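Local coordinates for chorismate mutase (Corynebacterium glutamicum, PDB 5HUB) that catalyses the pericyclic rearrangement of chorismate to prephenate, the first committed step from the shikimate pathway towards phenylalanine and tyrosine, at the interface of chains A and B. Sequence-based numbering; all coordinates share one arbitrary frame. Chains: chain A/B, Chorismate mutase.

The interface of chains A and B. Residues chain A 9, 14, 17-18; chain B 38, 41-42.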
loop_
_atom_site.group_PDB
_atom_site.type_symbol
_atom_site.label_atom_id
_atom_site.label_comp_id
_atom_site.label_asym_id
_atom_site.label_seq_id
_atom_site.Cartn_x
_atom_site.Cartn_y
_atom_site.Cartn_z
ATOM N N LEU A 9 -7.804 20.484 16.619
ATOM C CA LEU A 9 -8.854 19.504 16.551
ATOM C C LEU A 9 -9.303 19.030 17.912
ATOM O O LEU A 9 -8.498 18.816 18.838
ATOM C CB LEU A 9 -8.426 18.280 15.756
ATOM C CG LEU A 9 -8.048 18.491 14.297
ATOM C CD1 LEU A 9 -7.534 17.168 13.749
ATOM C CD2 LEU A 9 -9.236 19.014 13.504
ATOM N N ILE A 14 -10.775 14.194 16.100
ATOM C CA ILE A 14 -9.702 13.166 15.974
ATOM C C ILE A 14 -10.291 11.779 15.909
ATOM O O ILE A 14 -9.831 10.962 15.059
ATOM C CB ILE A 14 -8.702 13.307 17.141
ATOM C CG1 ILE A 14 -7.959 14.628 17.052
ATOM C CG2 ILE A 14 -7.726 12.145 17.170
ATOM C CD1 ILE A 14 -7.280 15.055 18.338
ATOM N N TYR A 17 -11.589 11.097 12.420
ATOM C CA TYR A 17 -10.452 10.848 11.526
ATOM C C TYR A 17 -9.827 9.482 11.802
ATOM O O TYR A 17 -9.391 8.809 10.787
ATOM C CB TYR A 17 -9.422 11.967 11.656
ATOM C CG TYR A 17 -9.778 13.275 11.010
ATOM C CD1 TYR A 17 -10.257 13.330 9.691
ATOM C CD2 TYR A 17 -9.546 14.494 11.659
ATOM C CE1 TYR A 17 -10.543 14.546 9.078
ATOM C CE2 TYR A 17 -9.829 15.704 11.046
ATOM C CZ TYR A 17 -10.335 15.726 9.761
ATOM O OH TYR A 17 -10.617 16.934 9.143
ATOM N N ARG A 18 -9.702 8.998 13.025
ATOM C CA ARG A 18 -9.146 7.682 13.268
ATOM C C ARG A 18 -10.033 6.612 12.690
ATOM O O ARG A 18 -9.522 5.611 12.129
ATOM C CB ARG A 18 -8.934 7.436 14.762
ATOM C CG ARG A 18 -7.879 8.317 15.372
ATOM C CD ARG A 18 -6.497 7.699 15.328
ATOM N NE ARG A 18 -5.518 8.619 15.921
ATOM C CZ ARG A 18 -4.357 8.999 15.387
ATOM N NH1 ARG A 18 -3.624 9.875 16.056
ATOM N NH2 ARG A 18 -3.907 8.533 14.217
ATOM N N ILE B 38 -4.919 12.681 6.220
ATOM C CA ILE B 38 -5.663 12.636 7.503
ATOM C C ILE B 38 -4.687 12.416 8.629
ATOM O O ILE B 38 -4.788 13.119 9.687
ATOM C CB ILE B 38 -6.689 11.523 7.505
ATOM C CG1 ILE B 38 -7.783 11.830 6.530
ATOM C CG2 ILE B 38 -7.314 11.376 8.917
ATOM C CD1 ILE B 38 -8.696 10.689 6.197
ATOM N N THR B 41 -2.774 15.482 9.542
ATOM C CA THR B 41 -3.619 16.492 10.141
ATOM C C THR B 41 -3.866 16.233 11.634
ATOM O O THR B 41 -3.951 17.199 12.416
ATOM C CB THR B 41 -4.982 16.645 9.419
ATOM O OG1 THR B 41 -5.840 15.545 9.710
ATOM C CG2 THR B 41 -4.843 16.864 7.965
ATOM N N ILE B 42 -3.935 14.974 12.049
ATOM C CA ILE B 42 -4.309 14.551 13.429
ATOM C C ILE B 42 -3.189 14.138 14.432
ATOM O O ILE B 42 -3.423 13.968 15.640
ATOM C CB ILE B 42 -5.399 13.411 13.434
ATOM C CG1 ILE B 42 -4.887 12.011 13.121
ATOM C CG2 ILE B 42 -6.561 13.774 12.558
ATOM C CD1 ILE B 42 -5.944 10.951 13.270
HETATM O O HOH W 1 -4.164 12.062 18.056
#
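B:Ile42, the last residue of helix 11-42 in chain B, pushes its two branches against A:Tyr17 and A:Arg18 near the start of the same helix in chain A. The ethyl branch ends over the flat face of the A:Arg18 guanidinium: CD1 sits above its centre, 3.3 Å from CZ, so the charged group offers a planar surface to a methyl. The other branch, methyl CG2, turns towards the root of A:Tyr17, 3.5 Å from CB, and also touches A:Leu9, whose CD1 reaches it at 3.7 Å from the loop preceding the helix. A chi1 of 78° aims the branches: CG1 lies between the backbone N and the carbonyl carbon, and CG2 opposite that carbon. One turn earlier, B:Ile38 brings its own CG2 to within 3.5 Å of A:Tyr17 CB and 3.6 Å of the ring carbon CD1, so methyls from successive turns lie against the same face at the base of the ring, B:Ile42 CG2 towards CD2. B:Thr41 OG1 stands 4.2 Å above that same face, displaced towards the rim. It donates to B:Ile38 O at 2.6 Å, approaching at 123° to the C=O and somewhat tilted from the carbonyl plane, which restrains the side-chain rotation. A:Arg18 bends at chi2 (-91°), bringing the guanidinium back over the isoleucine; its NH1 is 3.0 Å from a water that also lies near B:Ile42 O, linking the side chain to the carbonyl at the helix end. Repeated by the two-fold with the chains exchanged, this largely apolar patch joins the beginning of each long helix to the end of its partner, contributing to the intertwined helical dimer typical of type II chorismate mutases.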